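Local structure of ferritin (Mycoplasma penetrans, 7DIE) at residues D144-T147 and Y148-P152; N153-L156 and I157-E160; S87-T90 and I91-L95; V132-S135 and I136-E140; F48-K51 and M52-K56. The protein is a 24-subunit ferritin that binds ferric iron and probably oxidises and stores iron taken up by the cell. All coordinates share one frame; numbering follows the deposited sequence. Where two conformers were deposited one is given.

How the contacts relate
Followed from the N terminus, the five contacts come in the order 5, 3, 4, 1, 2. All are in series; none nests in or crosses another, since each closes a single helical turn or a helix start. Contact 5 lies on helix 43-70, contact 3 opens helix 91-118, and contacts 4 and 1 adjoin on helix 122-150. Contact 2 then starts the short helix 156-164. Side chains tie these turns together: F49 packs on V94 between contacts 5 and 3, Q92 NE2 reaches V149 O between contacts 3 and 1, V145 meets F48, and V149 meets I159. Contacts 4 and 5 share a ferric ion and one of its waters.

Contact 1 (D144-T147 and Y148-P152); sequences DVWT and YVHSP. With FE (Fe (III) ion), chain N.
W146 and H150, one helical turn apart, illustrate how a stack and a hydrogen bond can fix the same ring. The indole CG is anti to the backbone N (chi1 -173°), and the imidazole lies over one indole face: the five-membered ring and the H150 ring form an offset stack with centroids 4.0 Å apart and planes at 24°. H150 ND1 sits over the middle of the indole and at the same time donates to W146 O at 3.1 Å, a carbonyl that also accepts from H150 N. Because that oxygen lies in the imidazole plane, the bond limits rotation of the ring, while H150 CB makes a CH-pi contact with the six-membered ring. W146 NE1 itself donates to D96 of helix 91-118. Further round, the Y148 ring lies against the backbone, with D144 O over the centre of one face. S151 OG, farther on, donates to T147 O at 2.8 Å from above the carbonyl plane. D144 OD1 binds a ferric ion at 1.9 Å and is also hydrogen-bonded by K38 of a second subunit. This is the last part of helix 122-150 of the ferritin four-helix bundle, with an iron site at a subunit interface.

Contact 2 (N153-L156 and I157-E160); sequences NVNL and INIE
V154, in the loop, meets I159 in the first turn of helix 156-164, and the isoleucine can be traced outward atom by atom. Its CB lies 3.7 Å from L156 O, the carbonyl one turn back. CG1, anti to the carbonyl carbon (chi1 -70°), runs past N155 O at 3.6 Å. The extended chain then brings CD1 to V154 CG2 at 4.0 Å, the two side chains crossing at about a right angle. Beside this apolar pair the backbone closes regularly: I159 N donates to N155 O, and E160 N to L156 O at 2.9 Å. L156 and E160 lie side by side, CD2 against CG, while the E160 carboxylate reaches the backbone N atoms of N44 and V45 at the start of helix 43-70. Nearer the loop, the amides of N155 and N158 stack with planes 21° apart, and a water bridges N153 O and N158 ND2. Subunits on two sides join in: V154 packs on I157 of a second subunit, and I157 on V154 of a third. N155 occupies the N-cap of the short helix 156-164, and the reciprocal packing is consistent with the four-fold axis that this helix surrounds in ferritin cages.

Contact 3 (S87-T90 and I91-L95); sequences SFET and IQEVL
T90 and E93 form a threonine N-cap at the start of helix 91-118, in the ferritin four-helix bundle. The hydrogen bonds come first. T90 OG1 stands between the backbone N and the carbonyl carbon (chi1 69°), which turns it toward the first turn, where it accepts from E93 N at 3.0 Å. The T90 carbonyl takes the regular helical bond from V94 N at 3.2 Å. E93 answers from the helix: its extended chain reaches back and OE1 accepts from E89 N, one residue before the cap. Two side chains thus secure the incoming loop to the helix from both directions along the chain. Apolar and van der Waals contacts make the second group. F88 CB rests on V94 CG2 at 3.9 Å, with the side chains crossing at about a right angle, and E93 CB meets the phenyl at its edge, 4.0 Å from F88 CD1. Past the cap, the bent Q92 chain puts OE1 beside T90 CB, while NE2 is hydrogen-bonded to V149 O of helix 122-150. F88 also packs on L33 of helix 10-39, which sets this corner against the bundle. The E89 N-H points almost straight at E93 OE1, with a distance of 2.7 Å and an angle of 172° at the hydrogen.

Contact 4 (V132-S135 and I136-E140); sequences VKDS and IEDLE. With FE (Fe (III) ion), chain G; FE (Fe (III) ion), chain H.
D134 and D138, one turn apart on helix 122-150, both take hold of the same ferric ion, and here the contact is tight. D134 offers a single oxygen, OD2 at 2.1 Å, from a side chain whose CG is anti to the backbone N (chi1 -159°). D138 instead straddles the ion with both oxygens, OD1 at 2.5 Å and OD2 at 2.4 Å from it, and its OD1 also bridges to a second ferric ion. The two carboxylate planes are 82° apart, and the close approach of D134 OD2 to D138 OD1 is explained by the metal they share, which would probably offset their mutual repulsion. D55 and H60 of helix 43-70 complete the protein ligands of that ion, and K56 NZ donates to D138 OD2. Beneath, D138 N bonds to D134 O at 2.9 Å and L139 N to S135 O, while I136 CG1 comes to 3.6 Å from V132 O.

The side carrying K133 and E137 is looser. K133 is exposed and its NZ stays 5.0 Å from E137 OE2, so no ion pair closes. Instead a water donates both to K133 O and to E137 OE2, and E137 OE1 pairs with K70 of a fourth subunit. Such carboxylates and a histidine inside a four-helix bundle are typical of a ferritin ferroxidase centre, here of an atypical kind.

Contact 5 (F48-K51 and M52-K56); sequences FFVK and MGSDK. With FE (Fe (III) ion), chain G.
F48 and M52 meet through their side chains, M52 CG lying over one face of the phenyl ring, toward its rim. M52 CG is 3.9 Å from the ring centroid and 18° off its normal, a CH-pi contact displaced toward the CZ side, where CG stands 3.7 Å from F48 CZ. The sulfur follows obliquely, SD at 4.5 Å from the same centroid, which makes a Met-aromatic contact. Both residues owe this to their torsions: F48 CG is anti to its own backbone N (chi1 171°), which swings the ring along the helix, and M52 CG, anti to the carbonyl carbon (chi1 -65°), comes over it, the bend at chi2 leaving SD beside the ring while CE leads away.

Around this pair lies the backbone. M52 N donates to F48 O, G53 N to F49 O, and V50 O is gripped twice, by S54 N and by S54 OG at 2.8 Å, the two donors arriving from opposite faces of the carbonyl plane. Such a serine bond is common in helices; here it lies on helix 43-70 of the ferritin four-helix bundle. D55 N is held by K51 O at 2.9 Å, and that bond sets the base of a side chain that reaches the metal: D55 OD2, in the conformer described, binds a ferric ion at 2.3 Å, and OD1 accepts from a water bound to that ion.

Farther out, helix 122-150 supports the aromatic pair, I142 touching both F48 and M52, and M52 also meets Y30 of helix 10-39. K51 NZ donates to K166 O, close to the last modelled residue, and K56 NZ forms salt bridges with E23 and E102.

Contact 1 (D144-T147 and Y148-P152)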
loop_
_atom_site.group_PDB
_atom_site.type_symbol
_atom_site.label_atom_id
_atom_site.label_comp_id
_atom_site.label_asym_id
_atom_site.label_seq_id
_atom_site.Cartn_x
_atom_site.Cartn_y
_atom_site.Cartn_z
ATOM N N ASP A 144 30.169 -10.337 35.459
ATOM C CA ASP A 144 30.932 -9.931 34.277
ATOM C C ASP A 144 31.560 -8.553 34.477
ATOM O O ASP A 144 32.737 -8.340 34.151
ATOM C CB ASP A 144 30.037 -9.940 33.033
ATOM C CG ASP A 144 29.721 -11.349 32.536
ATOM O OD1 ASP A 144 30.273 -12.330 33.071
ATOM O OD2 ASP A 144 28.890 -11.481 31.621
ATOM N N VAL A 145 30.789 -7.600 35.009
ATOM C CA VAL A 145 31.317 -6.252 35.220
ATOM C C VAL A 145 32.369 -6.252 36.330
ATOM O O VAL A 145 33.368 -5.531 36.254
ATOM C CB VAL A 145 30.171 -5.264 35.507
ATOM C CG1 VAL A 145 30.714 -3.855 35.743
ATOM C CG2 VAL A 145 29.187 -5.255 34.334
ATOM N N TRP A 146 32.170 -7.061 37.369
ATOM C CA TRP A 146 33.225 -7.244 38.366
ATOM C C TRP A 146 34.523 -7.716 37.707
ATOM O O TRP A 146 35.610 -7.186 37.987
ATOM C CB TRP A 146 32.750 -8.239 39.439
ATOM C CG TRP A 146 33.685 -8.374 40.617
ATOM C CD1 TRP A 146 33.570 -7.761 41.835
ATOM C CD2 TRP A 146 34.870 -9.188 40.684
ATOM N NE1 TRP A 146 34.617 -8.143 42.657
ATOM C CE2 TRP A 146 35.427 -9.013 41.972
ATOM C CE3 TRP A 146 35.512 -10.048 39.780
ATOM C CZ2 TRP A 146 36.603 -9.657 42.372
ATOM C CZ3 TRP A 146 36.685 -10.690 40.178
ATOM C CH2 TRP A 146 37.217 -10.487 41.461
ATOM N N THR A 147 34.424 -8.706 36.816
ATOM C CA THR A 147 35.597 -9.192 36.090
ATOM C C THR A 147 36.269 -8.074 35.305
ATOM O O THR A 147 37.500 -7.944 35.329
ATOM C CB THR A 147 35.202 -10.333 35.148
ATOM O OG1 THR A 147 34.746 -11.455 35.912
ATOM C CG2 THR A 147 36.399 -10.769 34.301
ATOM N N TYR A 148 35.483 -7.252 34.599
ATOM C CA TYR A 148 36.093 -6.181 33.808
ATOM C C TYR A 148 36.867 -5.220 34.697
ATOM O O TYR A 148 38.005 -4.855 34.386
ATOM C CB TYR A 148 35.044 -5.393 33.020
ATOM C CG TYR A 148 34.182 -6.220 32.096
ATOM C CD1 TYR A 148 34.673 -7.367 31.507
ATOM C CD2 TYR A 148 32.865 -5.846 31.835
ATOM C CE1 TYR A 148 33.887 -8.124 30.668
ATOM C CE2 TYR A 148 32.070 -6.600 30.997
ATOM C CZ TYR A 148 32.590 -7.731 30.416
ATOM O OH TYR A 148 31.807 -8.491 29.583
ATOM N N VAL A 149 36.256 -4.772 35.797
ATOM C CA VAL A 149 36.932 -3.744 36.590
ATOM C C VAL A 149 38.090 -4.307 37.407
ATOM O O VAL A 149 38.951 -3.538 37.855
ATOM C CB VAL A 149 35.967 -2.984 37.523
ATOM C CG1 VAL A 149 34.788 -2.398 36.732
ATOM C CG2 VAL A 149 35.498 -3.844 38.671
ATOM N N HIS A 150 38.143 -5.617 37.623
ATOM C CA HIS A 150 39.238 -6.210 38.379
ATOM C C HIS A 150 40.336 -6.776 37.492
ATOM O O HIS A 150 41.348 -7.254 38.008
ATOM C CB HIS A 150 38.698 -7.287 39.319
ATOM C CG HIS A 150 38.170 -6.724 40.597
ATOM N ND1 HIS A 150 36.844 -6.402 40.775
ATOM C CD2 HIS A 150 38.807 -6.345 41.733
ATOM C CE1 HIS A 150 36.674 -5.883 41.980
ATOM N NE2 HIS A 150 37.852 -5.839 42.582
ATOM N N SER A 151 40.184 -6.701 36.182
ATOM C CA SER A 151 41.177 -7.286 35.293
ATOM C C SER A 151 42.466 -6.468 35.335
ATOM O O SER A 151 42.419 -5.237 35.415
ATOM C CB SER A 151 40.635 -7.330 33.865
ATOM O OG SER A 151 39.765 -8.427 33.721
ATOM N N PRO A 152 43.628 -7.115 35.263
ATOM C CA PRO A 152 44.892 -6.363 35.295
ATOM C C PRO A 152 45.008 -5.378 34.143
ATOM O O PRO A 152 44.627 -5.673 33.006
ATOM C CB PRO A 152 45.968 -7.457 35.177
ATOM C CG PRO A 152 45.272 -8.751 35.499
ATOM C CD PRO A 152 43.829 -8.570 35.128
HETATM FE FE FE N . 31.689 -13.489 32.676
HETATM O O HOH W 1 33.064 -13.273 34.494
HETATM O O HOH W 2 32.693 -12.890 31.193
#

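Contact 2 (N153-L156 and I157-E160)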
loop_
_atom_site.group_PDB
_atom_site.type_symbol
_atom_site.label_atom_id
_atom_site.label_comp_id
_atom_site.label_asym_id
_atom_site.label_seq_id
_atom_site.Cartn_x
_atom_site.Cartn_y
_atom_site.Cartn_z
ATOM N N ASN A 153 45.552 -4.198 34.449
ATOM C CA ASN A 153 46.039 -3.243 33.449
ATOM C C ASN A 153 44.924 -2.658 32.582
ATOM O O ASN A 153 45.162 -2.290 31.429
ATOM C CB ASN A 153 47.110 -3.874 32.551
ATOM C CG ASN A 153 48.301 -4.389 33.335
ATOM O OD1 ASN A 153 48.835 -3.695 34.201
ATOM N ND2 ASN A 153 48.721 -5.611 33.037
ATOM N N VAL A 154 43.711 -2.565 33.099
ATOM C CA VAL A 154 42.621 -1.901 32.381
ATOM C C VAL A 154 42.563 -0.462 32.870
ATOM O O VAL A 154 42.981 -0.155 33.992
ATOM C CB VAL A 154 41.263 -2.612 32.580
ATOM C CG1 VAL A 154 41.352 -4.082 32.170
ATOM C CG2 VAL A 154 40.815 -2.509 34.009
ATOM N N ASN A 155 42.032 0.424 32.048
ATOM C CA ASN A 155 41.885 1.812 32.404
ATOM C C ASN A 155 40.418 2.230 32.413
ATOM O O ASN A 155 39.588 1.473 32.037
ATOM C CB ASN A 155 42.737 2.717 31.552
ATOM C CG ASN A 155 42.396 2.652 30.096
ATOM O OD1 ASN A 155 43.261 2.613 29.274
ATOM N ND2 ASN A 155 41.164 2.678 29.794
ATOM N N LEU A 156 40.128 3.433 32.856
ATOM C CA LEU A 156 38.730 3.850 32.987
ATOM C C LEU A 156 38.011 3.780 31.651
ATOM O O LEU A 156 36.814 3.462 31.592
ATOM C CB LEU A 156 38.657 5.269 33.559
ATOM C CG LEU A 156 37.298 5.982 33.664
ATOM C CD1 LEU A 156 37.302 6.967 34.819
ATOM C CD2 LEU A 156 36.957 6.721 32.355
ATOM N N ILE A 157 38.710 4.125 30.569
ATOM C CA ILE A 157 38.065 4.117 29.263
ATOM C C ILE A 157 37.747 2.687 28.829
ATOM O O ILE A 157 36.663 2.419 28.294
ATOM C CB ILE A 157 38.936 4.867 28.241
ATOM C CG1 ILE A 157 39.005 6.359 28.615
ATOM C CG2 ILE A 157 38.357 4.731 26.841
ATOM C CD1 ILE A 157 39.852 7.179 27.646
ATOM N N ASN A 158 38.618 1.749 29.092
ATOM C CA ASN A 158 38.363 0.374 28.764
ATOM C C ASN A 158 37.094 -0.106 29.479
ATOM O O ASN A 158 36.244 -0.684 28.894
ATOM C CB ASN A 158 39.505 -0.529 29.222
ATOM C CG ASN A 158 40.824 -0.257 28.536
ATOM O OD1 ASN A 158 40.895 0.098 27.383
ATOM N ND2 ASN A 158 41.861 -0.506 29.245
ATOM N N ILE A 159 37.019 0.153 30.770
ATOM C CA ILE A 159 35.871 -0.271 31.568
ATOM C C ILE A 159 34.597 0.347 31.020
ATOM O O ILE A 159 33.587 -0.339 30.815
ATOM C CB ILE A 159 36.088 0.111 33.046
ATOM C CG1 ILE A 159 37.199 -0.746 33.662
ATOM C CG2 ILE A 159 34.780 0.017 33.851
ATOM C CD1 ILE A 159 37.700 -0.182 34.993
ATOM N N GLU A 160 34.627 1.661 30.796
ATOM C CA GLU A 160 33.459 2.374 30.288
ATOM C C GLU A 160 33.027 1.844 28.926
ATOM O O GLU A 160 31.827 1.674 28.664
ATOM C CB GLU A 160 33.778 3.871 30.208
ATOM C CG GLU A 160 33.656 4.564 31.566
ATOM C CD GLU A 160 32.203 4.630 32.012
ATOM O OE1 GLU A 160 31.450 5.469 31.487
ATOM O OE2 GLU A 160 31.806 3.831 32.871
HETATM O O HOH W 3 44.907 0.046 29.637
#

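Contact 3 (S87-T90 and I91-L95)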
loop_
_atom_site.group_PDB
_atom_site.type_symbol
_atom_site.label_atom_id
_atom_site.label_comp_id
_atom_site.label_asym_id
_atom_site.label_seq_id
_atom_site.Cartn_x
_atom_site.Cartn_y
_atom_site.Cartn_z
ATOM N N SER A 87 31.675 3.131 52.843
ATOM C CA SER A 87 32.285 4.121 51.971
ATOM C C SER A 87 33.005 3.422 50.825
ATOM O O SER A 87 33.645 2.384 51.014
ATOM C CB SER A 87 33.265 4.994 52.752
ATOM O OG SER A 87 34.589 4.498 52.618
ATOM N N PHE A 88 32.901 3.998 49.632
ATOM C CA PHE A 88 33.564 3.468 48.448
ATOM C C PHE A 88 34.555 4.494 47.927
ATOM O O PHE A 88 34.207 5.663 47.734
ATOM C CB PHE A 88 32.545 3.104 47.370
ATOM C CG PHE A 88 31.510 2.134 47.837
ATOM C CD1 PHE A 88 31.827 0.802 48.013
ATOM C CD2 PHE A 88 30.224 2.556 48.129
ATOM C CE1 PHE A 88 30.882 -0.094 48.452
ATOM C CE2 PHE A 88 29.276 1.662 48.573
ATOM C CZ PHE A 88 29.605 0.336 48.737
ATOM N N GLU A 89 35.800 4.068 47.735
ATOM C CA GLU A 89 36.793 4.950 47.151
ATOM C C GLU A 89 37.167 4.603 45.720
ATOM O O GLU A 89 37.702 5.468 45.021
ATOM C CB GLU A 89 38.058 4.974 48.021
ATOM C CG GLU A 89 37.821 5.665 49.359
ATOM C CD GLU A 89 39.102 6.071 50.050
ATOM O OE1 GLU A 89 39.877 6.860 49.462
ATOM O OE2 GLU A 89 39.327 5.604 51.186
ATOM N N THR A 90 36.878 3.384 45.256
ATOM C CA THR A 90 37.247 2.946 43.914
ATOM C C THR A 90 36.071 2.232 43.264
ATOM O O THR A 90 35.179 1.717 43.941
ATOM C CB THR A 90 38.446 1.978 43.908
ATOM O OG1 THR A 90 38.042 0.735 44.494
ATOM C CG2 THR A 90 39.650 2.570 44.667
ATOM N N ILE A 91 36.094 2.189 41.929
ATOM C CA ILE A 91 35.066 1.449 41.212
ATOM C C ILE A 91 35.184 -0.054 41.480
ATOM O O ILE A 91 34.193 -0.789 41.361
ATOM C CB ILE A 91 35.142 1.796 39.712
ATOM C CG1 ILE A 91 33.845 1.408 38.992
ATOM C CG2 ILE A 91 36.350 1.126 39.062
ATOM C CD1 ILE A 91 32.615 2.181 39.448
ATOM N N GLN A 92 36.375 -0.535 41.856
ATOM C CA GLN A 92 36.514 -1.931 42.273
ATOM C C GLN A 92 35.726 -2.215 43.551
ATOM O O GLN A 92 35.066 -3.259 43.669
ATOM C CB GLN A 92 37.999 -2.270 42.464
ATOM C CG GLN A 92 38.781 -2.406 41.138
ATOM C CD GLN A 92 39.088 -1.065 40.502
ATOM O OE1 GLN A 92 39.206 -0.065 41.192
ATOM N NE2 GLN A 92 39.209 -1.037 39.170
ATOM N N GLU A 93 35.787 -1.303 44.528
ATOM C CA GLU A 93 35.025 -1.497 45.759
ATOM C C GLU A 93 33.526 -1.449 45.503
ATOM O O GLU A 93 32.763 -2.172 46.157
ATOM C CB GLU A 93 35.421 -0.438 46.790
ATOM C CG GLU A 93 36.803 -0.692 47.379
ATOM C CD GLU A 93 37.304 0.474 48.194
ATOM O OE1 GLU A 93 36.608 1.507 48.245
ATOM O OE2 GLU A 93 38.401 0.357 48.770
ATOM N N VAL A 94 33.093 -0.605 44.558
ATOM C CA VAL A 94 31.684 -0.568 44.164
ATOM C C VAL A 94 31.241 -1.925 43.631
ATOM O O VAL A 94 30.178 -2.444 43.999
ATOM C CB VAL A 94 31.455 0.539 43.122
ATOM C CG1 VAL A 94 30.096 0.354 42.436
ATOM C CG2 VAL A 94 31.543 1.898 43.793
ATOM N N LEU A 95 32.033 -2.512 42.732
ATOM C CA LEU A 95 31.609 -3.788 42.171
ATOM C C LEU A 95 31.677 -4.901 43.208
ATOM O O LEU A 95 30.832 -5.804 43.183
ATOM C CB LEU A 95 32.430 -4.144 40.936
ATOM C CG LEU A 95 31.772 -3.771 39.589
ATOM C CD1 LEU A 95 30.478 -4.563 39.339
ATOM C CD2 LEU A 95 31.501 -2.277 39.499
#

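Contact 4 (V132-S135 and I136-E140)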
loop_
_atom_site.group_PDB
_atom_site.type_symbol
_atom_site.label_atom_id
_atom_site.label_comp_id
_atom_site.label_asym_id
_atom_site.label_seq_id
_atom_site.Cartn_x
_atom_site.Cartn_y
_atom_site.Cartn_z
ATOM N N VAL A 132 14.656 -18.582 40.186
ATOM C CA VAL A 132 15.793 -19.494 40.111
ATOM C C VAL A 132 16.560 -19.258 38.815
ATOM O O VAL A 132 17.786 -19.114 38.809
ATOM C CB VAL A 132 15.335 -20.960 40.207
ATOM C CG1 VAL A 132 16.529 -21.887 39.874
ATOM C CG2 VAL A 132 14.752 -21.291 41.585
ATOM N N LYS A 133 15.840 -19.207 37.694
ATOM C CA LYS A 133 16.502 -18.994 36.410
ATOM C C LYS A 133 17.098 -17.596 36.320
ATOM O O LYS A 133 18.262 -17.428 35.931
ATOM C CB LYS A 133 15.514 -19.243 35.265
ATOM C CG LYS A 133 16.144 -19.232 33.866
ATOM C CD LYS A 133 15.113 -19.625 32.807
ATOM C CE LYS A 133 15.712 -19.644 31.404
ATOM N NZ LYS A 133 16.856 -20.603 31.300
ATOM N N ASP A 134 16.325 -16.572 36.684
ATOM C CA ASP A 134 16.787 -15.208 36.451
ATOM C C ASP A 134 17.874 -14.784 37.427
ATOM O O ASP A 134 18.689 -13.925 37.081
ATOM C CB ASP A 134 15.637 -14.213 36.524
ATOM C CG ASP A 134 15.976 -12.907 35.809
ATOM O OD1 ASP A 134 16.114 -12.934 34.585
ATOM O OD2 ASP A 134 16.141 -11.881 36.472
ATOM N N SER A 135 17.906 -15.341 38.646
ATOM C CA SER A 135 19.008 -14.990 39.542
ATOM C C SER A 135 20.351 -15.360 38.941
ATOM O O SER A 135 21.339 -14.669 39.189
ATOM C CB SER A 135 18.866 -15.640 40.928
ATOM O OG SER A 135 18.224 -14.751 41.831
ATOM N N ILE A 136 20.412 -16.448 38.173
ATOM C CA ILE A 136 21.647 -16.788 37.472
ATOM C C ILE A 136 22.032 -15.666 36.510
ATOM O O ILE A 136 23.191 -15.232 36.456
ATOM C CB ILE A 136 21.498 -18.121 36.720
ATOM C CG1 ILE A 136 21.223 -19.300 37.666
ATOM C CG2 ILE A 136 22.741 -18.377 35.877
ATOM C CD1 ILE A 136 20.840 -20.570 36.889
ATOM N N GLU A 137 21.062 -15.184 35.730
ATOM C CA GLU A 137 21.339 -14.110 34.771
ATOM C C GLU A 137 21.842 -12.852 35.474
ATOM O O GLU A 137 22.818 -12.229 35.036
ATOM C CB GLU A 137 20.084 -13.773 33.967
ATOM C CG GLU A 137 19.391 -14.957 33.360
ATOM C CD GLU A 137 20.103 -15.460 32.141
ATOM O OE1 GLU A 137 20.869 -14.670 31.540
ATOM O OE2 GLU A 137 19.891 -16.640 31.785
ATOM N N ASP A 138 21.167 -12.445 36.549
ATOM C CA ASP A 138 21.560 -11.209 37.223
ATOM C C ASP A 138 22.936 -11.343 37.858
ATOM O O ASP A 138 23.739 -10.404 37.813
ATOM C CB ASP A 138 20.530 -10.810 38.286
ATOM C CG ASP A 138 19.237 -10.301 37.687
ATOM O OD1 ASP A 138 19.152 -10.219 36.444
ATOM O OD2 ASP A 138 18.294 -10.012 38.452
ATOM N N LEU A 139 23.221 -12.485 38.483
ATOM C CA LEU A 139 24.552 -12.653 39.057
ATOM C C LEU A 139 25.612 -12.687 37.962
ATOM O O LEU A 139 26.696 -12.115 38.118
ATOM C CB LEU A 139 24.602 -13.915 39.921
ATOM C CG LEU A 139 25.924 -14.147 40.675
ATOM C CD1 LEU A 139 26.278 -12.942 41.551
ATOM C CD2 LEU A 139 25.857 -15.421 41.524
ATOM N N GLU A 140 25.304 -13.304 36.820
ATOM C CA GLU A 140 26.268 -13.305 35.722
ATOM C C GLU A 140 26.573 -11.893 35.244
ATOM O O GLU A 140 27.730 -11.564 34.957
ATOM C CB GLU A 140 25.759 -14.146 34.552
ATOM C CG GLU A 140 26.782 -14.238 33.424
ATOM C CD GLU A 140 26.277 -15.022 32.232
ATOM O OE1 GLU A 140 25.199 -14.690 31.703
ATOM O OE2 GLU A 140 26.955 -15.987 31.837
HETATM FE FE FE G . 16.682 -9.839 36.645
HETATM FE FE FE H . 18.147 -9.287 34.280
HETATM O O HOH W 4 19.571 -18.635 33.686
HETATM O O HOH W 5 14.958 -9.737 35.002
#

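Contact 5 (F48-K51 and M52-K56)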
loop_
_atom_site.group_PDB
_atom_site.type_symbol
_atom_site.label_atom_id
_atom_site.label_comp_id
_atom_site.label_asym_id
_atom_site.label_seq_id
_atom_site.Cartn_x
_atom_site.Cartn_y
_atom_site.Cartn_z
ATOM N N PHE A 48 24.561 1.187 33.982
ATOM C CA PHE A 48 24.392 -0.235 34.261
ATOM C C PHE A 48 23.671 -0.461 35.585
ATOM O O PHE A 48 22.771 -1.304 35.682
ATOM C CB PHE A 48 25.768 -0.904 34.266
ATOM C CG PHE A 48 25.761 -2.321 34.756
ATOM C CD1 PHE A 48 25.375 -3.359 33.917
ATOM C CD2 PHE A 48 26.177 -2.620 36.045
ATOM C CE1 PHE A 48 25.367 -4.681 34.372
ATOM C CE2 PHE A 48 26.169 -3.940 36.509
ATOM C CZ PHE A 48 25.760 -4.968 35.670
ATOM N N PHE A 49 24.083 0.254 36.629
ATOM C CA PHE A 49 23.424 0.062 37.916
ATOM C C PHE A 49 21.991 0.564 37.875
ATOM O O PHE A 49 21.109 -0.026 38.507
ATOM C CB PHE A 49 24.221 0.737 39.026
ATOM C CG PHE A 49 25.348 -0.108 39.524
ATOM C CD1 PHE A 49 25.095 -1.359 40.087
ATOM C CD2 PHE A 49 26.663 0.314 39.394
ATOM C CE1 PHE A 49 26.144 -2.159 40.528
ATOM C CE2 PHE A 49 27.720 -0.480 39.839
ATOM C CZ PHE A 49 27.458 -1.719 40.405
ATOM N N VAL A 50 21.725 1.638 37.128
ATOM C CA VAL A 50 20.336 2.076 36.998
ATOM C C VAL A 50 19.509 0.990 36.323
ATOM O O VAL A 50 18.368 0.716 36.718
ATOM C CB VAL A 50 20.251 3.409 36.230
ATOM C CG1 VAL A 50 18.794 3.722 35.915
ATOM C CG2 VAL A 50 20.854 4.539 37.060
ATOM N N LYS A 51 20.073 0.362 35.291
ATOM C CA LYS A 51 19.364 -0.715 34.607
ATOM C C LYS A 51 19.103 -1.881 35.550
ATOM O O LYS A 51 17.995 -2.431 35.574
ATOM C CB LYS A 51 20.163 -1.176 33.396
ATOM C CG LYS A 51 19.528 -2.359 32.640
ATOM C CD LYS A 51 20.493 -2.938 31.610
ATOM C CE LYS A 51 20.025 -4.309 31.111
ATOM N NZ LYS A 51 20.858 -4.831 29.969
ATOM N N MET A 52 20.103 -2.256 36.352
ATOM C CA MET A 52 19.926 -3.384 37.267
ATOM C C MET A 52 18.852 -3.079 38.306
ATOM O O MET A 52 17.993 -3.920 38.591
ATOM C CB MET A 52 21.252 -3.728 37.960
ATOM C CG MET A 52 22.361 -4.237 37.047
ATOM S SD MET A 52 21.935 -5.721 36.133
ATOM C CE MET A 52 21.790 -6.934 37.440
ATOM N N GLY A 53 18.895 -1.880 38.897
ATOM C CA GLY A 53 17.889 -1.526 39.886
ATOM C C GLY A 53 16.499 -1.427 39.284
ATOM O O GLY A 53 15.515 -1.852 39.898
ATOM N N SER A 54 16.397 -0.859 38.078
ATOM C CA SER A 54 15.089 -0.778 37.429
ATOM C C SER A 54 14.549 -2.168 37.122
ATOM O O SER A 54 13.340 -2.411 37.247
ATOM C CB SER A 54 15.178 0.059 36.152
ATOM O OG SER A 54 15.636 1.366 36.472
ATOM N N ASP A 55 15.421 -3.096 36.714
ATOM C CA ASP A 55 14.973 -4.461 36.450
ATOM C C ASP A 55 14.467 -5.136 37.721
ATOM O O ASP A 55 13.456 -5.853 37.697
ATOM C CB ASP A 55 16.103 -5.292 35.831
ATOM C CG ASP A 55 15.782 -6.780 35.812
ATOM O OD1 ASP A 55 14.875 -7.163 35.050
ATOM O OD2 ASP A 55 16.415 -7.562 36.562
ATOM N N LYS A 56 15.156 -4.928 38.845
ATOM C CA LYS A 56 14.642 -5.484 40.099
ATOM C C LYS A 56 13.223 -4.992 40.360
ATOM O O LYS A 56 12.357 -5.762 40.786
ATOM C CB LYS A 56 15.547 -5.113 41.282
ATOM C CG LYS A 56 16.946 -5.746 41.247
ATOM C CD LYS A 56 16.873 -7.273 41.125
ATOM C CE LYS A 56 18.257 -7.939 41.305
ATOM N NZ LYS A 56 18.147 -9.446 41.265
HETATM FE FE FE G . 16.682 -9.839 36.645
HETATM O O HOH W 5 14.958 -9.737 35.002
#